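Long-range contacts in acireductone dioxygenase (Bacillus anthracis, PDB 4QGL), which probably catalyses the metal-dependent oxidation of an acireductone by O2 in methionine salvage, with products that depend on whether Fe(2+) or Ni(2+) is bound: residues F26-V32 with G124-F130; W37-L42 with R111-S115; E48-L52 with R156-A160; K57-L61 with A79-I83; S115-F120 with D131-P136. Residue numbers count along the deposited sequence, not the author numbering.

Contact 1 (F26-V32 with G124-F130)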
# COMPACT_ATOMS: atom_id res chain seq x y z
N PHE A 26 -3.32 -1.97 -16.77
CA PHE A 26 -4.22 -2.90 -16.08
C PHE A 26 -4.85 -2.29 -14.82
O PHE A 26 -6.05 -2.35 -14.64
CB PHE A 26 -3.50 -4.20 -15.78
CG PHE A 26 -4.31 -5.17 -15.00
CD1 PHE A 26 -5.14 -6.07 -15.64
CD2 PHE A 26 -4.26 -5.16 -13.63
CE1 PHE A 26 -5.90 -6.98 -14.92
CE2 PHE A 26 -5.03 -6.05 -12.90
CZ PHE A 26 -5.85 -6.96 -13.55
N LEU A 27 -4.03 -1.67 -13.97
CA LEU A 27 -4.52 -1.05 -12.75
C LEU A 27 -5.47 0.11 -13.06
O LEU A 27 -6.44 0.34 -12.35
CB LEU A 27 -3.35 -0.57 -11.90
CG LEU A 27 -2.51 -1.72 -11.35
CD1 LEU A 27 -1.21 -1.23 -10.73
CD2 LEU A 27 -3.30 -2.54 -10.34
N GLN A 28 -5.19 0.81 -14.14
CA GLN A 28 -6.03 1.91 -14.61
C GLN A 28 -7.42 1.41 -14.98
O GLN A 28 -8.43 2.02 -14.63
CB GLN A 28 -5.39 2.48 -15.86
CG GLN A 28 -5.75 3.91 -16.21
CD GLN A 28 -4.49 4.72 -16.42
OE1 GLN A 28 -3.38 4.15 -16.48
NE2 GLN A 28 -4.65 6.06 -16.51
N GLU A 29 -7.46 0.29 -15.69
CA GLU A 29 -8.71 -0.32 -16.02
C GLU A 29 -9.48 -0.80 -14.78
O GLU A 29 -10.69 -0.81 -14.81
CB GLU A 29 -8.53 -1.43 -17.06
CG GLU A 29 -8.57 -0.87 -18.49
CD GLU A 29 -9.93 -0.27 -18.88
OE1 GLU A 29 -10.00 0.78 -19.58
OE2 GLU A 29 -10.97 -0.86 -18.47
N GLU A 30 -8.80 -1.14 -13.69
CA GLU A 30 -9.52 -1.58 -12.46
C GLU A 30 -9.86 -0.46 -11.48
O GLU A 30 -10.42 -0.72 -10.43
CB GLU A 30 -8.76 -2.66 -11.71
CG GLU A 30 -8.40 -3.90 -12.53
CD GLU A 30 -9.59 -4.62 -13.17
OE1 GLU A 30 -10.72 -4.40 -12.73
OE2 GLU A 30 -9.37 -5.40 -14.14
N GLY A 31 -9.50 0.77 -11.81
CA GLY A 31 -9.75 1.92 -10.95
C GLY A 31 -8.70 2.10 -9.89
O GLY A 31 -8.84 2.94 -9.05
N VAL A 32 -7.62 1.32 -9.93
CA VAL A 32 -6.58 1.38 -8.89
C VAL A 32 -5.47 2.39 -9.28
O VAL A 32 -4.71 2.18 -10.22
CB VAL A 32 -5.99 -0.03 -8.60
CG1 VAL A 32 -5.05 -0.04 -7.40
CG2 VAL A 32 -7.10 -1.01 -8.35
N GLY A 124 -11.42 -7.78 -8.95
CA GLY A 124 -11.54 -7.04 -10.19
C GLY A 124 -12.98 -6.90 -10.62
O GLY A 124 -13.85 -7.66 -10.21
N LYS A 125 -13.21 -5.94 -11.50
CA LYS A 125 -14.55 -5.64 -11.97
C LYS A 125 -15.23 -6.77 -12.72
O LYS A 125 -16.44 -6.76 -12.84
CB LYS A 125 -14.51 -4.40 -12.85
CG LYS A 125 -13.75 -4.55 -14.16
CD LYS A 125 -13.90 -3.26 -14.93
CE LYS A 125 -12.69 -2.92 -15.76
NZ LYS A 125 -13.09 -2.17 -17.00
N ASP A 126 -14.43 -7.71 -13.23
CA ASP A 126 -14.95 -8.95 -13.83
C ASP A 126 -15.12 -10.13 -12.86
O ASP A 126 -15.48 -11.22 -13.29
CB ASP A 126 -14.10 -9.36 -15.06
CG ASP A 126 -12.69 -9.84 -14.69
OD1 ASP A 126 -12.11 -9.33 -13.67
OD2 ASP A 126 -12.14 -10.71 -15.45
N GLY A 127 -14.87 -9.93 -11.57
CA GLY A 127 -15.17 -10.92 -10.53
C GLY A 127 -13.97 -11.68 -10.00
O GLY A 127 -14.04 -12.31 -8.93
N THR A 128 -12.85 -11.58 -10.72
CA THR A 128 -11.65 -12.28 -10.36
C THR A 128 -10.66 -11.44 -9.54
O THR A 128 -10.41 -10.26 -9.82
CB THR A 128 -10.96 -12.78 -11.62
OG1 THR A 128 -11.93 -13.41 -12.46
CG2 THR A 128 -9.87 -13.79 -11.29
N PHE A 129 -10.08 -12.10 -8.56
CA PHE A 129 -9.15 -11.46 -7.67
C PHE A 129 -7.80 -11.36 -8.32
O PHE A 129 -7.42 -12.27 -9.05
CB PHE A 129 -9.04 -12.24 -6.36
CG PHE A 129 -10.00 -11.77 -5.32
CD1 PHE A 129 -11.32 -12.18 -5.34
CD2 PHE A 129 -9.58 -10.87 -4.34
CE1 PHE A 129 -12.20 -11.71 -4.39
CE2 PHE A 129 -10.45 -10.39 -3.40
CZ PHE A 129 -11.75 -10.82 -3.40
N PHE A 130 -7.12 -10.24 -8.09
CA PHE A 130 -5.74 -10.14 -8.51
C PHE A 130 -4.93 -9.59 -7.35
O PHE A 130 -5.48 -8.97 -6.45
CB PHE A 130 -5.61 -9.29 -9.77
CG PHE A 130 -6.03 -7.86 -9.59
CD1 PHE A 130 -7.31 -7.45 -9.96
CD2 PHE A 130 -5.16 -6.93 -9.06
CE1 PHE A 130 -7.71 -6.15 -9.78
CE2 PHE A 130 -5.55 -5.61 -8.91
CZ PHE A 130 -6.83 -5.22 -9.26
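Two polar links set the outer side of this contact. Lys125 NZ donates to Glu29 OE2 at 2.9 Å, a salt bridge between two solvent-exposed side chains, and the backbone Lys125 N gives a nearly linear hydrogen bond (175° at the hydrogen) to Glu30 OE1 at 3.2 Å. The elements joined are the C-terminal end of helix 20-29 and the tip of a beta hairpin in the cupin fold, whose strands 116-123 and 129-134 are connected through a type I turn from Gly124 to Gly127. That turn is closed by Gly127 N to Gly124 O at 2.8 Å. The helix ends in a Schellman motif: Gly31 has a phi of 84°, and Val32 N bonds back to Leu27 O at 2.9 Å. This reversal carries Val32 round so that its CA-CB bond points toward the hairpin. Beneath the charges lies Phe130, buried and directed at the helix end. Leu27 CD2 reaches Phe130 CE2 at 4.1 Å, Glu30 CG lies 3.6 Å from Phe130 CE1, and Val32 CG2 is at the edge of the ring. Ile8 of strand 7-10 also touches Phe26, Leu27 and Phe130, extending the apolar patch. Phe26 and Phe130 form a T-shaped pair, with centroids 5.1 Å apart and planes at 83°; the edge of Phe26 points at the face of Phe130, its CZ 3.9 Å from Phe130 CD1.

Contact 2 (W37-L42 with R111-S115)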
# COMPACT_ATOMS: atom_id res chain seq x y z
N TRP A 37 6.93 6.83 -6.69
CA TRP A 37 7.64 8.00 -6.16
C TRP A 37 9.11 7.68 -6.05
O TRP A 37 9.51 6.50 -5.96
CB TRP A 37 7.14 8.35 -4.78
CG TRP A 37 5.73 8.75 -4.75
CD1 TRP A 37 4.91 8.98 -5.83
CD2 TRP A 37 4.97 9.02 -3.59
NE1 TRP A 37 3.67 9.38 -5.40
CE2 TRP A 37 3.68 9.41 -4.03
CE3 TRP A 37 5.24 8.98 -2.23
CZ2 TRP A 37 2.68 9.75 -3.14
CZ3 TRP A 37 4.26 9.32 -1.37
CH2 TRP A 37 2.99 9.70 -1.82
N ASN A 38 9.92 8.74 -6.02
CA ASN A 38 11.36 8.59 -6.09
C ASN A 38 11.94 8.23 -4.73
O ASN A 38 12.20 9.07 -3.88
CB ASN A 38 11.96 9.84 -6.69
CG ASN A 38 13.44 9.73 -6.83
OD1 ASN A 38 13.98 8.84 -7.52
ND2 ASN A 38 14.12 10.59 -6.16
N ILE A 39 12.09 6.93 -4.53
CA ILE A 39 12.44 6.35 -3.22
C ILE A 39 13.92 6.58 -2.94
O ILE A 39 14.32 6.60 -1.80
CB ILE A 39 11.95 4.86 -3.09
CG1 ILE A 39 12.11 4.31 -1.68
CG2 ILE A 39 12.60 3.93 -4.10
CD1 ILE A 39 10.94 4.65 -0.78
N SER A 40 14.71 6.80 -3.99
CA SER A 40 16.14 7.17 -3.85
C SER A 40 16.38 8.46 -3.06
O SER A 40 17.47 8.71 -2.60
CB SER A 40 16.82 7.33 -5.22
OG SER A 40 16.32 8.43 -5.95
N LYS A 41 15.35 9.29 -2.93
CA LYS A 41 15.38 10.43 -2.01
C LYS A 41 15.50 10.08 -0.55
O LYS A 41 15.96 10.89 0.23
CB LYS A 41 14.10 11.23 -2.11
CG LYS A 41 14.11 12.30 -3.18
CD LYS A 41 12.68 12.49 -3.66
CE LYS A 41 11.79 12.89 -2.49
NZ LYS A 41 10.52 13.46 -3.02
N LEU A 42 14.99 8.94 -0.15
CA LEU A 42 14.95 8.59 1.25
C LEU A 42 16.37 8.47 1.73
O LEU A 42 17.19 7.81 1.10
CB LEU A 42 14.19 7.27 1.46
CG LEU A 42 13.81 6.89 2.90
CD1 LEU A 42 12.62 7.71 3.39
CD2 LEU A 42 13.50 5.41 3.02
N ARG A 111 -1.86 3.79 0.36
CA ARG A 111 -0.66 3.39 1.09
C ARG A 111 0.54 3.69 0.20
O ARG A 111 0.45 3.50 -1.01
CB ARG A 111 -0.70 1.88 1.43
CG ARG A 111 -1.77 1.45 2.44
CD ARG A 111 -1.57 2.09 3.82
NE ARG A 111 -2.60 1.69 4.78
CZ ARG A 111 -3.81 2.23 4.86
NH1 ARG A 111 -4.16 3.21 4.06
NH2 ARG A 111 -4.66 1.78 5.76
N PHE A 112 1.64 4.16 0.78
CA PHE A 112 2.89 4.25 0.03
C PHE A 112 3.93 3.42 0.73
O PHE A 112 4.16 3.61 1.91
CB PHE A 112 3.36 5.68 -0.05
CG PHE A 112 4.79 5.84 -0.52
CD1 PHE A 112 5.12 5.69 -1.83
CD2 PHE A 112 5.79 6.18 0.37
CE1 PHE A 112 6.41 5.86 -2.25
CE2 PHE A 112 7.09 6.35 -0.04
CZ PHE A 112 7.40 6.18 -1.36
N ILE A 113 4.58 2.51 0.03
CA ILE A 113 5.56 1.68 0.73
C ILE A 113 6.91 2.37 0.82
O ILE A 113 7.46 2.82 -0.20
CB ILE A 113 5.74 0.31 0.05
CG1 ILE A 113 4.39 -0.42 -0.13
CG2 ILE A 113 6.73 -0.52 0.83
CD1 ILE A 113 3.35 -0.17 0.95
N VAL A 114 7.43 2.44 2.04
CA VAL A 114 8.75 2.96 2.28
C VAL A 114 9.78 1.87 2.41
O VAL A 114 10.84 1.95 1.85
CB VAL A 114 8.84 3.77 3.58
CG1 VAL A 114 10.16 4.54 3.61
CG2 VAL A 114 7.68 4.77 3.72
N SER A 115 9.46 0.85 3.20
CA SER A 115 10.31 -0.33 3.36
C SER A 115 9.50 -1.60 3.38
O SER A 115 8.30 -1.54 3.62
CB SER A 115 11.07 -0.20 4.66
OG SER A 115 12.07 0.79 4.54
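Arg111 opens the segment on strand 109-113, the middle strand of one antiparallel sheet of the cupin fold, on which the loop after strand 33-36 packs. It is probably important for generating the substrate dianion, but its side chain takes no part in this packing. Phe112 is turned the other way, toward the 37-42 loop, and meets Trp37 in an offset stack: the phenyl and the six-membered indole ring have centroids 4.3 Å apart and planes inclined by 29°, with Trp37 CE3 over the phenyl face, 3.3 Å from Phe112 CD1. Ile39 CD1 approaches the same ring at Phe112 CZ, 3.9 Å away. Ile113 points its side chain away and offers the loop its carbonyl, 4.0 Å from O to Ile39 CD1. At Val114 the chain turns a corner, and with Ser115 it forms a classic beta bulge opposite Val159 of strand 158-164. Val114 CG1 packs on Leu42 CD2 at 3.5 Å, while Val114 O lies 3.8 Å from Ile39 CD1. Ile39-Lys41 form a 3-10 turn, with Leu42 N bonded to Ile39 O at 2.9 Å; the CA-CB bonds of Ile39 and Leu42 both point toward the strand. Phe64 adds to the cluster against Phe112, Ile39 and Leu42, and Trp37 NE1 is hydrogen-bonded to Glu35 OE2. With no hydrogen bond between the two segments, cohesion here rests on aromatic and aliphatic packing.

Contact 3 (E48-L52 with R156-A160)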
# COMPACT_ATOMS: atom_id res chain seq x y z
N GLU A 48 15.05 0.31 5.28
CA GLU A 48 14.89 -0.88 6.09
C GLU A 48 15.03 -0.56 7.57
O GLU A 48 15.78 -1.20 8.29
CB GLU A 48 15.90 -1.96 5.66
CG GLU A 48 15.52 -2.77 4.43
CD GLU A 48 14.02 -2.96 4.24
OE1 GLU A 48 13.36 -3.64 5.05
OE2 GLU A 48 13.47 -2.41 3.26
N ASN A 49 14.28 0.43 8.01
CA ASN A 49 14.31 0.84 9.39
C ASN A 49 12.93 0.61 9.92
O ASN A 49 11.97 1.22 9.44
CB ASN A 49 14.70 2.31 9.46
CG ASN A 49 14.99 2.77 10.87
OD1 ASN A 49 14.43 2.27 11.82
ND2 ASN A 49 15.87 3.75 10.99
N TYR A 50 12.82 -0.27 10.89
CA TYR A 50 11.51 -0.72 11.38
C TYR A 50 11.22 -0.31 12.83
O TYR A 50 10.09 -0.40 13.25
CB TYR A 50 11.37 -2.25 11.23
CG TYR A 50 11.31 -2.70 9.78
CD1 TYR A 50 10.09 -2.76 9.10
CD2 TYR A 50 12.46 -3.03 9.07
CE1 TYR A 50 10.03 -3.14 7.78
CE2 TYR A 50 12.41 -3.42 7.75
CZ TYR A 50 11.18 -3.47 7.11
OH TYR A 50 11.10 -3.85 5.80
N SER A 51 12.23 0.08 13.60
CA SER A 51 11.97 0.64 14.92
C SER A 51 12.12 2.14 14.81
O SER A 51 13.22 2.69 14.97
CB SER A 51 12.94 0.11 15.95
OG SER A 51 14.24 0.20 15.43
N LEU A 52 10.99 2.76 14.56
CA LEU A 52 10.93 4.13 14.12
C LEU A 52 10.66 5.04 15.29
O LEU A 52 9.74 4.81 16.07
CB LEU A 52 9.83 4.26 13.06
CG LEU A 52 10.20 3.54 11.77
CD1 LEU A 52 9.11 3.56 10.74
CD2 LEU A 52 11.45 4.19 11.20
N ARG A 156 7.58 -10.80 6.40
CA ARG A 156 6.64 -10.35 7.45
C ARG A 156 7.03 -8.96 8.06
O ARG A 156 7.07 -8.80 9.27
CB ARG A 156 6.50 -11.39 8.58
CG ARG A 156 6.09 -12.81 8.18
CD ARG A 156 4.58 -13.00 8.20
NE ARG A 156 4.05 -13.09 9.57
CZ ARG A 156 2.75 -13.18 9.89
NH1 ARG A 156 1.82 -13.21 8.94
NH2 ARG A 156 2.37 -13.25 11.16
N GLN A 157 7.29 -7.97 7.21
CA GLN A 157 7.58 -6.64 7.70
C GLN A 157 7.27 -5.57 6.65
O GLN A 157 7.56 -5.74 5.47
CB GLN A 157 9.03 -6.53 8.12
CG GLN A 157 9.96 -6.73 6.96
CD GLN A 157 11.38 -6.87 7.40
OE1 GLN A 157 11.68 -6.73 8.58
NE2 GLN A 157 12.27 -7.16 6.46
N VAL A 158 6.66 -4.49 7.09
CA VAL A 158 6.40 -3.39 6.18
C VAL A 158 6.45 -2.06 6.93
O VAL A 158 6.04 -1.97 8.11
CB VAL A 158 5.06 -3.61 5.44
CG1 VAL A 158 3.86 -3.23 6.28
CG2 VAL A 158 5.02 -2.83 4.16
N VAL A 159 6.97 -1.05 6.26
CA VAL A 159 6.80 0.37 6.67
C VAL A 159 6.06 1.12 5.59
O VAL A 159 6.42 1.01 4.43
CB VAL A 159 8.12 1.07 6.95
CG1 VAL A 159 7.88 2.52 7.29
CG2 VAL A 159 8.85 0.45 8.11
N ALA A 160 5.04 1.90 5.98
CA ALA A 160 4.14 2.62 5.06
C ALA A 160 3.66 3.96 5.58
O ALA A 160 3.53 4.19 6.77
CB ALA A 160 2.91 1.76 4.77
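This is a mainly side-chain packing contact, with no hydrogen bond across it, in which the irregular segment 48-52 lies against the start of strand 158-164 in one sheet of the cupin fold. Tyr50 is the central residue. Tyr50 CA is 6.7 Å from Val159 CA. The m rotamer of Tyr50 (chi1 -67°) carries the ring across the strand, over Gln157 to Val159: Tyr50 CD1 touches Val159 CG2 at 3.6 Å, CE1 lies 3.7 Å from Val158 N, and OH is 3.3 Å from Gln157 CG. The amide oxygen of Gln157 sits over one face of the ring. Leu52 extends the apolar part, with its CD1 3.8 Å from Val159 CG1, and Asn49 O is 3.5 Å from Val159 CG2. Val159 thus receives both Tyr50 and Leu52, while Val158, alternating along the strand, directs its CA-CB bond away. Within the loop, Tyr50 OH donates to Glu48 OE1; the 2.4 Å separation is very short, and the position of that oxygen is less certain. Around the contact, Tyr50 O accepts a hydrogen bond from Ser84 OG of strand 79-85, the strand beside 158-164. Strand 158-164 bonds in turn to Val114 and Ser115, and the loop leads on to helix 54-63.

Contact 4 (K57-L61 with A79-I83)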
# COMPACT_ATOMS: atom_id res chain seq x y z
N LYS A 57 9.74 9.31 11.85
CA LYS A 57 8.42 9.42 11.23
C LYS A 57 8.11 10.77 10.62
O LYS A 57 7.54 10.86 9.53
CB LYS A 57 7.37 9.14 12.30
CG LYS A 57 6.95 7.70 12.33
CD LYS A 57 5.83 7.48 13.32
CE LYS A 57 6.04 6.15 14.04
NZ LYS A 57 4.74 5.51 14.34
N ALA A 58 8.42 11.82 11.36
CA ALA A 58 8.26 13.20 10.90
C ALA A 58 9.14 13.46 9.70
O ALA A 58 8.74 14.17 8.78
CB ALA A 58 8.59 14.17 12.02
N GLU A 59 10.33 12.90 9.71
CA GLU A 59 11.27 13.05 8.61
C GLU A 59 10.83 12.39 7.34
O GLU A 59 11.02 12.94 6.27
CB GLU A 59 12.59 12.43 9.00
CG GLU A 59 13.73 12.91 8.15
CD GLU A 59 15.07 12.46 8.70
OE1 GLU A 59 16.08 12.69 8.00
OE2 GLU A 59 15.11 11.87 9.82
N ILE A 60 10.27 11.20 7.47
CA ILE A 60 9.75 10.44 6.35
C ILE A 60 8.65 11.22 5.64
O ILE A 60 8.68 11.39 4.43
CB ILE A 60 9.25 9.06 6.82
CG1 ILE A 60 10.45 8.13 7.03
CG2 ILE A 60 8.29 8.44 5.80
CD1 ILE A 60 10.05 6.73 7.45
N LEU A 61 7.70 11.70 6.42
CA LEU A 61 6.68 12.65 5.93
C LEU A 61 7.23 13.99 5.39
O LEU A 61 6.61 14.62 4.54
CB LEU A 61 5.67 12.94 7.03
CG LEU A 61 4.84 11.73 7.47
CD1 LEU A 61 3.97 12.16 8.64
CD2 LEU A 61 4.01 11.18 6.31
N ALA A 79 -5.39 13.71 5.87
CA ALA A 79 -4.46 13.41 6.94
C ALA A 79 -3.56 12.27 6.53
O ALA A 79 -3.86 11.55 5.59
CB ALA A 79 -5.24 13.04 8.16
N HIS A 80 -2.46 12.11 7.25
CA HIS A 80 -1.47 11.08 6.93
C HIS A 80 -0.60 10.74 8.13
O HIS A 80 -0.36 11.61 9.01
CB HIS A 80 -0.57 11.50 5.76
CG HIS A 80 -0.08 12.92 5.84
ND1 HIS A 80 -0.79 13.99 5.34
CD2 HIS A 80 1.08 13.44 6.33
CE1 HIS A 80 -0.11 15.10 5.52
NE2 HIS A 80 1.03 14.80 6.12
N ASP A 81 -0.13 9.49 8.18
CA ASP A 81 0.83 9.08 9.21
C ASP A 81 1.66 7.89 8.79
O ASP A 81 1.57 7.45 7.66
CB ASP A 81 0.13 8.82 10.54
CG ASP A 81 -0.88 7.68 10.48
OD1 ASP A 81 -0.80 6.78 9.60
OD2 ASP A 81 -1.77 7.72 11.36
N VAL A 82 2.48 7.39 9.70
CA VAL A 82 3.36 6.30 9.37
C VAL A 82 3.10 5.16 10.31
O VAL A 82 3.00 5.34 11.51
CB VAL A 82 4.83 6.72 9.45
CG1 VAL A 82 5.75 5.59 9.02
CG2 VAL A 82 5.07 7.94 8.57
N ILE A 83 2.98 3.97 9.75
CA ILE A 83 2.93 2.76 10.56
C ILE A 83 4.03 1.77 10.17
O ILE A 83 4.48 1.75 9.04
CB ILE A 83 1.51 2.15 10.56
CG1 ILE A 83 0.96 1.97 9.14
CG2 ILE A 83 0.56 3.09 11.30
CD1 ILE A 83 1.18 0.60 8.58
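The axes of helix segment 57-61 and strand segment 79-83 approach to 8.4 Å, and their N-to-C directions differ by 128°, so the helix crosses the strand obliquely. This is helix-on-sheet packing: helix 54-63 lies against strand 79-85, the outermost strand of one of the two antiparallel sheets of the cupin fold. The CA atoms are nearest at Lys57 and Val82, 6.2 Å apart, and diverge to 7.6 Å between Leu61 and Asp81. Lys57, Ile60 and Leu61 direct their CA-CB bonds toward the strand, as spacings of three and four residues put them on one helical face. All three meet Val82: Lys57 CG lies 3.7 Å from Val82 CB, Ile60 CG2 is 4.3 Å from Val82 CG2, and Leu61 CG is 4.0 Å from that same methyl. Val82, buried, is thus the central apolar residue of the contact. Asp81 has its CA-CB bond sideways and forms a salt bridge with Arg162 of strand 158-164. Ile68 of helix 65-75 touches both Leu61 and His80, continuing the packing. At one end, Lys57 NZ donates a weak hydrogen bond to Val82 O at 3.3 Å; at the other, Leu61 CD2 rests 3.7 Å from His80 CD2.

Contact 5 (S115-F120 with D131-P136). With CD (cadmium ion), chain C.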
# COMPACT_ATOMS: atom_id res chain seq x y z
N SER A 115 9.46 0.85 3.20
CA SER A 115 10.31 -0.33 3.36
C SER A 115 9.50 -1.60 3.38
O SER A 115 8.30 -1.54 3.62
CB SER A 115 11.07 -0.20 4.66
OG SER A 115 12.07 0.79 4.54
N GLY A 116 10.15 -2.76 3.18
CA GLY A 116 9.52 -4.09 3.22
C GLY A 116 8.56 -4.33 2.09
O GLY A 116 8.77 -3.83 0.99
N HIS A 117 7.50 -5.10 2.36
CA HIS A 117 6.56 -5.54 1.29
C HIS A 117 5.13 -5.68 1.76
O HIS A 117 4.86 -5.83 2.95
CB HIS A 117 6.98 -6.88 0.69
CG HIS A 117 8.40 -6.92 0.23
ND1 HIS A 117 9.45 -7.22 1.08
CD2 HIS A 117 8.95 -6.72 -0.98
CE1 HIS A 117 10.58 -7.19 0.41
NE2 HIS A 117 10.31 -6.89 -0.85
N GLY A 118 4.19 -5.61 0.83
CA GLY A 118 2.83 -6.00 1.13
C GLY A 118 2.20 -6.56 -0.12
O GLY A 118 2.76 -6.43 -1.20
N ILE A 119 1.07 -7.23 0.05
CA ILE A 119 0.26 -7.67 -1.07
C ILE A 119 -1.16 -7.20 -0.83
O ILE A 119 -1.74 -7.54 0.18
CB ILE A 119 0.22 -9.20 -1.23
CG1 ILE A 119 1.61 -9.83 -1.33
CG2 ILE A 119 -0.51 -9.54 -2.54
CD1 ILE A 119 1.64 -11.29 -0.92
N PHE A 120 -1.72 -6.46 -1.77
CA PHE A 120 -3.14 -6.23 -1.77
C PHE A 120 -3.83 -7.16 -2.74
O PHE A 120 -3.43 -7.27 -3.89
CB PHE A 120 -3.47 -4.82 -2.18
CG PHE A 120 -3.49 -3.87 -1.02
CD1 PHE A 120 -4.58 -3.86 -0.17
CD2 PHE A 120 -2.44 -2.99 -0.77
CE1 PHE A 120 -4.61 -3.01 0.91
CE2 PHE A 120 -2.47 -2.15 0.31
CZ PHE A 120 -3.56 -2.16 1.15
N ASP A 131 -3.64 -9.88 -7.35
CA ASP A 131 -2.72 -9.39 -6.34
C ASP A 131 -2.05 -8.18 -6.92
O ASP A 131 -1.75 -8.14 -8.09
CB ASP A 131 -1.59 -10.39 -6.06
CG ASP A 131 -2.00 -11.58 -5.21
OD1 ASP A 131 -3.09 -11.56 -4.60
OD2 ASP A 131 -1.19 -12.53 -5.15
N VAL A 132 -1.78 -7.19 -6.10
CA VAL A 132 -0.77 -6.26 -6.43
C VAL A 132 0.28 -6.47 -5.39
O VAL A 132 0.01 -6.36 -4.18
CB VAL A 132 -1.28 -4.80 -6.40
CG1 VAL A 132 -0.24 -3.88 -7.00
CG2 VAL A 132 -2.57 -4.70 -7.19
N GLU A 133 1.48 -6.75 -5.85
CA GLU A 133 2.61 -6.93 -4.95
C GLU A 133 3.48 -5.70 -5.01
O GLU A 133 3.96 -5.31 -6.08
CB GLU A 133 3.43 -8.12 -5.38
CG GLU A 133 2.62 -9.40 -5.59
CD GLU A 133 3.45 -10.42 -6.34
OE1 GLU A 133 4.47 -10.03 -6.94
OE2 GLU A 133 3.10 -11.63 -6.38
N LEU A 134 3.72 -5.12 -3.85
CA LEU A 134 4.27 -3.79 -3.80
C LEU A 134 5.72 -3.76 -3.38
O LEU A 134 6.11 -4.50 -2.47
CB LEU A 134 3.45 -2.96 -2.81
CG LEU A 134 1.96 -2.90 -3.06
CD1 LEU A 134 1.29 -2.14 -1.95
CD2 LEU A 134 1.65 -2.26 -4.40
N GLU A 135 6.51 -2.89 -4.02
CA GLU A 135 7.90 -2.69 -3.63
C GLU A 135 8.06 -1.29 -3.08
O GLU A 135 7.23 -0.42 -3.32
CB GLU A 135 8.81 -2.91 -4.83
CG GLU A 135 8.84 -4.35 -5.34
CD GLU A 135 9.86 -5.17 -4.59
OE1 GLU A 135 10.54 -4.55 -3.78
OE2 GLU A 135 10.00 -6.39 -4.80
N PRO A 136 9.12 -1.06 -2.31
CA PRO A 136 9.28 0.31 -1.85
C PRO A 136 9.24 1.29 -3.00
O PRO A 136 9.66 0.95 -4.08
CB PRO A 136 10.66 0.30 -1.20
CG PRO A 136 10.79 -1.12 -0.68
CD PRO A 136 10.08 -1.99 -1.68
CD CD C . 11.61 -6.57 -3.14
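Three backbone hydrogen bonds join these segments: Val132 N to Phe120 O at 2.8 Å, Phe120 N to Val132 O at 3.0 Å, and Leu134 N to Gly118 O at 3.1 Å. Phe120 and Val132 therefore satisfy each other reciprocally, while Ile119 and Glu133 form the non-hydrogen-bonded pair between, their CA atoms 4.6 Å apart. The N-to-C directions of segments 118-120 and 131-134 are 158° apart, so antiparallel, and this is the hairpin of strands 116-123 and 129-134 in one sheet of the cupin fold. Phe120 and Leu134 share the face turned toward the predicted Fe/Ni site; Phe120 CD2 packs on Leu134 CD1 at 4.0 Å, and the Phe120 ring touches the side chains of Glu109 and His148. On the opposite face Glu133 is salt-bridged to Arg16, while Asp131, whose CA-CB bond points sideways, forms a salt bridge with Arg9 through OD2 and a hydrogen bond with His11 through OD1. Beyond the paired region, Glu135 OE1 (2.4 Å), Glu135 OE2 (2.3 Å) and His117 NE2 (2.7 Å) bind a cadmium ion, whose site Gly1 O completes. His117 ND1 is hydrogen-bonded to Asp155 OD2, so both ring nitrogens are engaged.

Along the chain, contact 1 encloses contacts 2 and 4 and crosses 3 and 5; contact 5 is nested within contact 3. Contacts 1 and 5 share strand 129-134 and meet where Leu27 CD2 lies 3.9 Å from Val132 CG2. Contacts 2, 3 and 4 gather on the other sheet, through adjacent strands 109-113, 158-164 and 79-85, with centres 12 to 13 Å apart. Contact 1 sits across the chain's centre from them, its centre 24 to 29 Å from theirs. Ser115, shared by contacts 2 and 5, marks the corner between the sheets. Contact 5, centred about 6 Å from the chain's centre, touches contacts 1, 2 and 3, with Phe120 beside the predicted metal site.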